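Local atomic coordinates of particle-associated glycoside hydrolase (Acinetobacter phage Fri1, PDB entry 6C72), a protein that probably degrades the capsular polysaccharide of Acinetobacter baumannii as a trimeric, zinc-binding phage tailspike glycoside hydrolase during virus entry. Residues L191-E194 with N195-G198; H257-N261 with C262-D266; V315-N319 with C320-A324; V477-P480 with I481-Y485. One frame throughout, in Å; residues are numbered along the deposited sequence.

Contact 1 of 4, residues L191-E194 with N195-G198; sequences LVPE and NVTG
The ring of Pro-193 has the side chain of Val-196 over one face: CG2 of Val-196 sits 3.7 Å from CD of Pro-193 and only slightly farther from CB and CG. Beside the ring, CG1 of Val-196 packs on CG1 of Val-192 at 3.8 Å. In each valine CG1 is anti to the backbone N (chi1 -170° and 167°), which turns the two methyls toward one another. Val-196 N donates to Pro-193 O over 3.2 Å, with 153° at the hydrogen, and this single backbone bond closes a type II beta turn from Pro-193 to Val-196. Glu-194 and Asn-195 hold its corners, Asn-195 with the positive phi the third position of such a turn requires. The turn lies in the loop between strand 188-192 and strand 200-202 of the parallel beta-helix and meets another subunit. The carboxylate of Glu-194 leads off to Lys-249 in a salt bridge, and its OE2 also accepts from Val-170 N and Gln-171 N of the second subunit. The amide of Asn-195 extends the same interface, ND2 donating to Gln-171 O of that subunit. Val-192 packs further on Ala-141 and Phe-229 of its own chain.

Contact 2 of 4, residues H257-N261 with C262-D266; sequences HYFEN and CNFLD. With ZN (zinc ion), chain M.
A tight corner of the parallel beta-helix joins strand 255-260 to strand 263-264, and the contact is made where Phe-259 and Phe-264 converge inside that bend. Asn-261 turns the chain with a positive phi, as asparagine does at a recurring corner of parallel beta-helices. Its OD1 is bonded to Asn-284 of the next coil and also to Ser-228 of the third subunit. Inside the corner, CZ of Phe-264 reaches CD2 of Phe-259 at 4.0 Å. The touch lies near the plane of the Phe-264 ring, at its edge, while the Phe-259 ring is met obliquely; the two side chains run at about a right angle. Cys-262 fills the inner bend, its SG 4.4 Å from CB of Phe-259. In the next coil Phe-259 stacks on Phe-282, the ring of Phe-264 meets that of Phe-287 with their planes about 20° apart, and Cys-262 touches Cys-285. The outer side is polar. Glu-260, extended from CG anti to its N (chi1 -170°), carries its carboxylate to a zinc ion. Tyr-258 steadies that carboxylate, OH donating to Glu-260 OE1 over 2.8 Å from 55° above the carboxylate plane. OE2 of Glu-260 also accepts from Asn-256 ND2 of the third subunit. The metal is held by OE2 at 2.4 Å and by a water at 2.2 Å, whereas OE1 of Glu-260 stands 3.1 Å from the zinc.

Contact 3 of 4, residues V315-N319 with C320-A324; sequences VTLIN and CVFNA
Both Leu-317 and Phe-322 set CG beside the backbone N and opposite the carbonyl carbon (chi1 -56° and -53°), which swings the two side chains into the inside of the bend between them. The second torsion of Leu-317, 111°, is far from a staggered value, and it places CD2 against the phenyl ring. CD2 of Leu-317 meets CZ of Phe-322 at 3.7 Å and CE1 of that ring at 4.2 Å. The methyl lies at the ring edge, in its plane, so the leucine leaves the faces of Phe-322 to other neighbours; the side chains run at about a right angle. Along the axis of the beta-helix those neighbours are Phe-355, stacked on the ring, and Phe-287, whose plane is nearly parallel to it. Cys-320 stands in the inner curve, SG 4.3 Å from CB of Leu-317, with Cys-353 of the next coil beside it. The corner joins strand 312-318 to strand 321-324, and Asn-319 turns it with positive phi. Its amide heads outward: OD1 accepts from Arg-354 NH2, and the side chain packs on Asp-279 of the third subunit. No clear hydrogen bond links residues 315-319 to residues 320-324. The corner therefore splits by chemistry, with leucine methyl, cysteine sulfur and phenyl edge joined inside by apolar contact and the polar amide of Asn-319 turned to an outer partner.

Contact 4 of 4, residues V477-P480 with I481-Y485; sequences VKSP and INDAY
Lys-478 and Tyr-485 lie side by side and point the same way, CB of Lys-478 resting 3.7 Å from CD2 of the tyrosine ring, which it meets obliquely. With its chain bent at chi4 (63°), the lysine crosses the loop to the side chain of Asn-482, where NZ donates to OD1 over 2.7 Å, nearly along the C=O axis. NZ also bonds to Ser-479 O over 3.1 Å; Asn-482 N reaches that oxygen over 3.0 Å from the opposite face of its carbonyl plane, so two bonds grip it. These bonds belong to a beta-hairpin between strands 475-478 and 485-494 of the C-terminal antiparallel sheet. Lys-478 and Tyr-485 form a non-hydrogen-bonded pair, next to which Ser-479 N donates to Ala-484 O over 2.9 Å. A type I turn runs from Ser-479 to Asn-482. Within it, Ser-479 OG accepts from Ile-481 N over 3.1 Å, an ST turn. A water joins that OG, at 2.6 Å, to Asp-483 OD1, and the CB atoms of Ser-479 and Ala-484 pack together. Lys-478 NZ has a further partner, a salt bridge to Asp-473 of the second subunit.

Overall arrangement
From the N terminus the four contacts come in series, none enclosing or crossing another, and each is a local bend. Contact 1 closes the turn after strand 188-192, facing the second subunit. Contacts 2 and 3 are equivalent corners further along the beta-helix, their centres about 10 Å apart; between them lies a coil whose Phe-282, Asn-284 and Phe-287 touch residues of both contacts. Their outer sides approach the third subunit. Contact 1 lies about 18 Å from contact 2, centre to centre. Contact 4 is remote, about 56 Å from contact 3 between centres, where a hairpin opens the C-terminal sheet and again meets the second subunit.

Contact 1 of 4, residues L191-E194 with N195-G198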
loop_
_atom_site.group_PDB
_atom_site.type_symbol
_atom_site.label_atom_id
_atom_site.label_comp_id
_atom_site.label_asym_id
_atom_site.label_seq_id
_atom_site.Cartn_x
_atom_site.Cartn_y
_atom_site.Cartn_z
ATOM N N LEU A 191 -28.007 -6.226 13.575
ATOM C CA LEU A 191 -27.199 -7.407 13.858
ATOM C C LEU A 191 -26.885 -8.156 12.567
ATOM O O LEU A 191 -27.790 -8.488 11.796
ATOM C CB LEU A 191 -27.918 -8.329 14.842
ATOM C CG LEU A 191 -27.264 -9.679 15.153
ATOM C CD1 LEU A 191 -25.930 -9.510 15.866
ATOM C CD2 LEU A 191 -28.220 -10.566 15.943
ATOM N N VAL A 192 -25.609 -8.410 12.325
ATOM C CA VAL A 192 -25.235 -9.197 11.158
ATOM C C VAL A 192 -24.804 -10.578 11.638
ATOM O O VAL A 192 -23.641 -10.755 12.023
ATOM C CB VAL A 192 -24.127 -8.520 10.348
ATOM C CG1 VAL A 192 -23.948 -9.241 9.039
ATOM C CG2 VAL A 192 -24.442 -7.034 10.138
ATOM N N PRO A 193 -25.694 -11.573 11.620
ATOM C CA PRO A 193 -25.364 -12.890 12.176
ATOM C C PRO A 193 -24.209 -13.535 11.434
ATOM O O PRO A 193 -23.851 -13.140 10.323
ATOM C CB PRO A 193 -26.648 -13.711 11.972
ATOM C CG PRO A 193 -27.705 -12.733 11.764
ATOM C CD PRO A 193 -27.063 -11.529 11.090
ATOM N N GLU A 194 -23.647 -14.568 12.059
ATOM C CA GLU A 194 -22.654 -15.383 11.377
ATOM C C GLU A 194 -23.275 -16.010 10.134
ATOM O O GLU A 194 -24.484 -16.249 10.071
ATOM C CB GLU A 194 -22.091 -16.456 12.312
ATOM C CG GLU A 194 -23.120 -17.477 12.814
ATOM C CD GLU A 194 -23.843 -17.021 14.070
ATOM O OE1 GLU A 194 -23.832 -15.794 14.337
ATOM O OE2 GLU A 194 -24.415 -17.889 14.776
ATOM N N ASN A 195 -22.441 -16.227 9.121
ATOM C CA ASN A 195 -22.818 -16.763 7.818
ATOM C C ASN A 195 -23.721 -15.835 7.008
ATOM O O ASN A 195 -24.212 -16.242 5.946
ATOM C CB ASN A 195 -23.459 -18.151 7.927
ATOM C CG ASN A 195 -22.433 -19.227 8.189
ATOM O OD1 ASN A 195 -21.329 -19.181 7.637
ATOM N ND2 ASN A 195 -22.786 -20.213 9.012
ATOM N N VAL A 196 -23.974 -14.615 7.469
ATOM C CA VAL A 196 -24.630 -13.604 6.646
ATOM C C VAL A 196 -23.548 -12.819 5.909
ATOM O O VAL A 196 -22.662 -12.223 6.533
ATOM C CB VAL A 196 -25.529 -12.685 7.489
ATOM C CG1 VAL A 196 -25.945 -11.470 6.680
ATOM C CG2 VAL A 196 -26.771 -13.465 7.975
ATOM N N THR A 197 -23.602 -12.848 4.579
ATOM C CA THR A 197 -22.548 -12.336 3.724
ATOM C C THR A 197 -23.076 -11.246 2.808
ATOM O O THR A 197 -24.198 -11.339 2.303
ATOM C CB THR A 197 -21.973 -13.450 2.855
ATOM O OG1 THR A 197 -23.033 -14.054 2.100
ATOM C CG2 THR A 197 -21.285 -14.505 3.714
ATOM N N GLY A 198 -22.241 -10.239 2.551
ATOM C CA GLY A 198 -22.585 -9.233 1.567
ATOM C C GLY A 198 -23.699 -8.298 1.973
ATOM O O GLY A 198 -24.328 -7.694 1.109
#

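Contact 2 of 4, residues H257-N261 with C262-D266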
loop_
_atom_site.group_PDB
_atom_site.type_symbol
_atom_site.label_atom_id
_atom_site.label_comp_id
_atom_site.label_asym_id
_atom_site.label_seq_id
_atom_site.Cartn_x
_atom_site.Cartn_y
_atom_site.Cartn_z
ATOM N N HIS A 257 -14.449 -6.356 5.694
ATOM C CA HIS A 257 -15.399 -5.315 6.044
ATOM C C HIS A 257 -14.859 -3.957 5.628
ATOM O O HIS A 257 -13.695 -3.636 5.876
ATOM C CB HIS A 257 -15.705 -5.335 7.538
ATOM C CG HIS A 257 -16.221 -6.653 8.017
ATOM N ND1 HIS A 257 -17.255 -7.313 7.390
ATOM C CD2 HIS A 257 -15.874 -7.418 9.080
ATOM C CE1 HIS A 257 -17.518 -8.434 8.039
ATOM N NE2 HIS A 257 -16.695 -8.519 9.069
ATOM N N TYR A 258 -15.723 -3.143 5.046
ATOM C CA TYR A 258 -15.311 -1.883 4.461
ATOM C C TYR A 258 -16.223 -0.764 4.938
ATOM O O TYR A 258 -17.449 -0.891 4.881
ATOM C CB TYR A 258 -15.324 -1.983 2.939
ATOM C CG TYR A 258 -14.791 -0.752 2.283
ATOM C CD1 TYR A 258 -13.431 -0.525 2.199
ATOM C CD2 TYR A 258 -15.655 0.203 1.767
ATOM C CE1 TYR A 258 -12.939 0.618 1.600
ATOM C CE2 TYR A 258 -15.178 1.337 1.169
ATOM C CZ TYR A 258 -13.818 1.546 1.098
ATOM O OH TYR A 258 -13.343 2.689 0.506
ATOM N N PHE A 259 -15.621 0.327 5.397
ATOM C CA PHE A 259 -16.339 1.496 5.885
ATOM C C PHE A 259 -15.740 2.744 5.256
ATOM O O PHE A 259 -14.518 2.928 5.277
ATOM C CB PHE A 259 -16.273 1.597 7.416
ATOM C CG PHE A 259 -16.734 0.350 8.119
ATOM C CD1 PHE A 259 -15.851 -0.710 8.337
ATOM C CD2 PHE A 259 -18.046 0.233 8.550
ATOM C CE1 PHE A 259 -16.267 -1.868 8.980
ATOM C CE2 PHE A 259 -18.479 -0.925 9.201
ATOM C CZ PHE A 259 -17.578 -1.989 9.416
ATOM N N GLU A 260 -16.598 3.589 4.690
ATOM C CA GLU A 260 -16.144 4.836 4.093
ATOM C C GLU A 260 -17.116 5.955 4.429
ATOM O O GLU A 260 -18.327 5.744 4.423
ATOM C CB GLU A 260 -16.004 4.725 2.578
ATOM C CG GLU A 260 -15.315 5.927 1.971
ATOM C CD GLU A 260 -15.120 5.777 0.486
ATOM O OE1 GLU A 260 -15.259 4.633 -0.008
ATOM O OE2 GLU A 260 -14.841 6.795 -0.184
ATOM N N ASN A 261 -16.586 7.137 4.725
ATOM C CA ASN A 261 -17.416 8.316 4.974
ATOM C C ASN A 261 -18.370 8.084 6.141
ATOM O O ASN A 261 -19.525 8.501 6.104
ATOM C CB ASN A 261 -18.189 8.724 3.718
ATOM C CG ASN A 261 -17.270 9.102 2.571
ATOM O OD1 ASN A 261 -16.411 9.969 2.716
ATOM N ND2 ASN A 261 -17.434 8.437 1.430
ATOM N N CYS A 262 -17.908 7.363 7.155
ATOM C CA CYS A 262 -18.711 7.073 8.335
ATOM C C CYS A 262 -18.181 7.858 9.525
ATOM O O CYS A 262 -16.988 8.129 9.625
ATOM C CB CYS A 262 -18.712 5.569 8.656
ATOM S SG CYS A 262 -19.578 4.544 7.420
ATOM N N ASN A 263 -19.070 8.222 10.434
ATOM C CA ASN A 263 -18.691 8.970 11.625
ATOM C C ASN A 263 -19.188 8.217 12.841
ATOM O O ASN A 263 -20.393 8.203 13.125
ATOM C CB ASN A 263 -19.249 10.389 11.598
ATOM C CG ASN A 263 -18.740 11.172 10.415
ATOM O OD1 ASN A 263 -17.556 11.472 10.343
ATOM N ND2 ASN A 263 -19.627 11.516 9.486
ATOM N N PHE A 264 -18.269 7.588 13.553
ATOM C CA PHE A 264 -18.614 6.858 14.767
ATOM C C PHE A 264 -18.412 7.816 15.937
ATOM O O PHE A 264 -17.285 8.080 16.365
ATOM C CB PHE A 264 -17.785 5.582 14.852
ATOM C CG PHE A 264 -17.876 4.741 13.596
ATOM C CD1 PHE A 264 -18.980 3.944 13.361
ATOM C CD2 PHE A 264 -16.886 4.786 12.632
ATOM C CE1 PHE A 264 -19.084 3.182 12.211
ATOM C CE2 PHE A 264 -16.988 4.021 11.475
ATOM C CZ PHE A 264 -18.085 3.211 11.273
ATOM N N LEU A 265 -19.517 8.374 16.434
ATOM C CA LEU A 265 -19.434 9.468 17.391
ATOM C C LEU A 265 -19.595 8.945 18.808
ATOM O O LEU A 265 -19.210 7.805 19.093
ATOM C CB LEU A 265 -20.482 10.537 17.081
ATOM C CG LEU A 265 -20.508 11.039 15.636
ATOM C CD1 LEU A 265 -21.633 12.075 15.437
ATOM C CD2 LEU A 265 -19.167 11.628 15.218
ATOM N N ASP A 266 -20.193 9.754 19.683
ATOM C CA ASP A 266 -20.162 9.471 21.107
ATOM C C ASP A 266 -20.815 8.132 21.416
ATOM O O ASP A 266 -21.865 7.784 20.865
ATOM C CB ASP A 266 -20.870 10.576 21.891
ATOM C CG ASP A 266 -22.326 10.740 21.476
ATOM O OD1 ASP A 266 -22.574 11.181 20.333
ATOM O OD2 ASP A 266 -23.230 10.393 22.276
HETATM ZN ZN ZN M . -13.835 6.254 -2.275
HETATM O O HOH W 1 -12.423 7.888 -2.346
#

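Contact 3 of 4, residues V315-N319 with C320-A324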
loop_
_atom_site.group_PDB
_atom_site.type_symbol
_atom_site.label_atom_id
_atom_site.label_comp_id
_atom_site.label_asym_id
_atom_site.label_seq_id
_atom_site.Cartn_x
_atom_site.Cartn_y
_atom_site.Cartn_z
ATOM N N VAL A 315 -5.885 -4.662 9.630
ATOM C CA VAL A 315 -6.771 -3.512 9.740
ATOM C C VAL A 315 -6.060 -2.299 9.169
ATOM O O VAL A 315 -4.902 -2.034 9.514
ATOM C CB VAL A 315 -7.195 -3.249 11.196
ATOM C CG1 VAL A 315 -8.159 -2.062 11.265
ATOM C CG2 VAL A 315 -7.819 -4.516 11.803
ATOM N N THR A 316 -6.741 -1.568 8.294
ATOM C CA THR A 316 -6.160 -0.388 7.679
ATOM C C THR A 316 -7.080 0.799 7.902
ATOM O O THR A 316 -8.255 0.765 7.515
ATOM C CB THR A 316 -5.902 -0.616 6.189
ATOM O OG1 THR A 316 -5.079 -1.777 6.027
ATOM C CG2 THR A 316 -5.179 0.569 5.578
ATOM N N LEU A 317 -6.535 1.854 8.493
ATOM C CA LEU A 317 -7.247 3.103 8.719
ATOM C C LEU A 317 -6.574 4.193 7.876
ATOM O O LEU A 317 -5.441 4.602 8.164
ATOM C CB LEU A 317 -7.239 3.438 10.206
ATOM C CG LEU A 317 -7.832 2.295 11.033
ATOM C CD1 LEU A 317 -6.782 1.583 11.903
ATOM C CD2 LEU A 317 -9.027 2.761 11.868
ATOM N N ILE A 318 -7.267 4.648 6.833
ATOM C CA ILE A 318 -6.735 5.597 5.860
ATOM C C ILE A 318 -7.516 6.896 5.993
ATOM O O ILE A 318 -8.750 6.897 5.889
ATOM C CB ILE A 318 -6.850 5.069 4.422
ATOM C CG1 ILE A 318 -6.448 3.599 4.346
ATOM C CG2 ILE A 318 -6.023 5.915 3.470
ATOM C CD1 ILE A 318 -6.934 2.886 3.071
ATOM N N ASN A 319 -6.799 8.000 6.209
ATOM C CA ASN A 319 -7.401 9.337 6.221
ATOM C C ASN A 319 -8.572 9.397 7.204
ATOM O O ASN A 319 -9.640 9.927 6.903
ATOM C CB ASN A 319 -7.825 9.750 4.807
ATOM C CG ASN A 319 -8.273 11.192 4.728
ATOM O OD1 ASN A 319 -7.886 12.020 5.552
ATOM N ND2 ASN A 319 -9.094 11.503 3.737
ATOM N N CYS A 320 -8.372 8.833 8.387
ATOM C CA CYS A 320 -9.377 8.840 9.437
ATOM C C CYS A 320 -8.999 9.860 10.498
ATOM O O CYS A 320 -7.845 10.280 10.598
ATOM C CB CYS A 320 -9.520 7.445 10.071
ATOM S SG CYS A 320 -10.204 6.208 8.935
ATOM N N VAL A 321 -9.993 10.276 11.278
ATOM C CA VAL A 321 -9.804 11.205 12.385
ATOM C C VAL A 321 -10.162 10.492 13.682
ATOM O O VAL A 321 -11.229 9.875 13.785
ATOM C CB VAL A 321 -10.652 12.483 12.221
ATOM C CG1 VAL A 321 -10.549 13.352 13.486
ATOM C CG2 VAL A 321 -10.226 13.266 10.979
ATOM N N PHE A 322 -9.262 10.554 14.653
ATOM C CA PHE A 322 -9.517 10.127 16.014
ATOM C C PHE A 322 -9.468 11.372 16.882
ATOM O O PHE A 322 -8.439 12.051 16.930
ATOM C CB PHE A 322 -8.489 9.101 16.477
ATOM C CG PHE A 322 -8.344 7.937 15.547
ATOM C CD1 PHE A 322 -9.184 6.833 15.661
ATOM C CD2 PHE A 322 -7.353 7.932 14.573
ATOM C CE1 PHE A 322 -9.058 5.750 14.801
ATOM C CE2 PHE A 322 -7.208 6.843 13.711
ATOM C CZ PHE A 322 -8.068 5.749 13.823
ATOM N N ASN A 323 -10.571 11.680 17.551
ATOM C CA ASN A 323 -10.703 12.956 18.239
ATOM C C ASN A 323 -11.410 12.753 19.566
ATOM O O ASN A 323 -12.491 12.164 19.613
ATOM C CB ASN A 323 -11.468 13.955 17.352
ATOM C CG ASN A 323 -11.405 15.367 17.870
ATOM O OD1 ASN A 323 -10.766 15.640 18.882
ATOM N ND2 ASN A 323 -12.066 16.285 17.169
ATOM N N ALA A 324 -10.823 13.259 20.639
ATOM C CA ALA A 324 -11.426 13.093 21.949
ATOM C C ALA A 324 -11.164 14.328 22.797
ATOM O O ALA A 324 -10.097 14.942 22.714
ATOM C CB ALA A 324 -10.900 11.837 22.663
#

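Contact 4 of 4, residues V477-P480 with I481-Y485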
loop_
_atom_site.group_PDB
_atom_site.type_symbol
_atom_site.label_atom_id
_atom_site.label_comp_id
_atom_site.label_asym_id
_atom_site.label_seq_id
_atom_site.Cartn_x
_atom_site.Cartn_y
_atom_site.Cartn_z
ATOM N N VAL A 477 42.575 -3.950 6.960
ATOM C CA VAL A 477 42.621 -2.948 5.904
ATOM C C VAL A 477 43.366 -3.572 4.738
ATOM O O VAL A 477 44.187 -4.473 4.922
ATOM C CB VAL A 477 43.306 -1.651 6.416
ATOM C CG1 VAL A 477 44.771 -1.915 6.743
ATOM C CG2 VAL A 477 43.173 -0.503 5.412
ATOM N N LYS A 478 43.086 -3.089 3.534
ATOM C CA LYS A 478 43.716 -3.629 2.340
ATOM C C LYS A 478 44.045 -2.503 1.374
ATOM O O LYS A 478 43.553 -1.376 1.495
ATOM C CB LYS A 478 42.821 -4.652 1.635
ATOM C CG LYS A 478 41.650 -4.017 0.896
ATOM C CD LYS A 478 40.926 -5.046 0.059
ATOM C CE LYS A 478 39.817 -4.406 -0.756
ATOM N NZ LYS A 478 40.326 -3.405 -1.748
ATOM N N SER A 479 44.869 -2.828 0.407
ATOM C CA SER A 479 45.193 -1.915 -0.667
ATOM C C SER A 479 44.044 -1.850 -1.670
ATOM O O SER A 479 43.355 -2.852 -1.893
ATOM C CB SER A 479 46.454 -2.374 -1.372
ATOM O OG SER A 479 46.627 -1.671 -2.585
ATOM N N PRO A 480 43.836 -0.685 -2.302
ATOM C CA PRO A 480 42.838 -0.598 -3.384
ATOM C C PRO A 480 43.153 -1.493 -4.565
ATOM O O PRO A 480 42.239 -1.824 -5.329
ATOM C CB PRO A 480 42.883 0.886 -3.790
ATOM C CG PRO A 480 43.490 1.601 -2.627
ATOM C CD PRO A 480 44.464 0.621 -2.029
ATOM N N ILE A 481 44.423 -1.862 -4.758
ATOM C CA ILE A 481 44.834 -2.775 -5.823
ATOM C C ILE A 481 44.644 -4.236 -5.450
ATOM O O ILE A 481 44.870 -5.114 -6.293
ATOM C CB ILE A 481 46.306 -2.502 -6.195
ATOM C CG1 ILE A 481 46.538 -1.003 -6.345
ATOM C CG2 ILE A 481 46.686 -3.163 -7.509
ATOM C CD1 ILE A 481 45.726 -0.386 -7.456
ATOM N N ASN A 482 44.262 -4.529 -4.206
ATOM C CA ASN A 482 44.072 -5.911 -3.734
ATOM C C ASN A 482 45.356 -6.732 -3.823
ATOM O O ASN A 482 45.333 -7.908 -4.189
ATOM C CB ASN A 482 42.949 -6.647 -4.471
ATOM C CG ASN A 482 41.622 -5.969 -4.338
ATOM O OD1 ASN A 482 41.375 -5.249 -3.376
ATOM N ND2 ASN A 482 40.709 -6.291 -5.245
ATOM N N ASP A 483 46.494 -6.112 -3.533
ATOM C CA ASP A 483 47.735 -6.870 -3.438
ATOM C C ASP A 483 48.461 -6.593 -2.129
ATOM O O ASP A 483 49.677 -6.767 -2.054
ATOM C CB ASP A 483 48.646 -6.586 -4.629
ATOM C CG ASP A 483 49.017 -5.132 -4.747
ATOM O OD1 ASP A 483 48.490 -4.301 -3.980
ATOM O OD2 ASP A 483 49.846 -4.818 -5.623
ATOM N N ALA A 484 47.750 -6.120 -1.113
ATOM C CA ALA A 484 48.323 -5.891 0.205
ATOM C C ALA A 484 47.205 -6.001 1.229
ATOM O O ALA A 484 46.138 -5.401 1.043
ATOM C CB ALA A 484 49.010 -4.518 0.290
ATOM N N TYR A 485 47.433 -6.796 2.279
ATOM C CA TYR A 485 46.396 -7.084 3.259
ATOM C C TYR A 485 46.947 -7.055 4.675
ATOM O O TYR A 485 48.082 -7.472 4.930
ATOM C CB TYR A 485 45.744 -8.447 2.993
ATOM C CG TYR A 485 45.055 -8.511 1.662
ATOM C CD1 TYR A 485 45.761 -8.809 0.508
ATOM C CD2 TYR A 485 43.693 -8.260 1.554
ATOM C CE1 TYR A 485 45.135 -8.846 -0.723
ATOM C CE2 TYR A 485 43.051 -8.311 0.333
ATOM C CZ TYR A 485 43.775 -8.610 -0.802
ATOM O OH TYR A 485 43.137 -8.664 -2.025
HETATM O O HOH W 2 49.188 -1.738 -3.043
#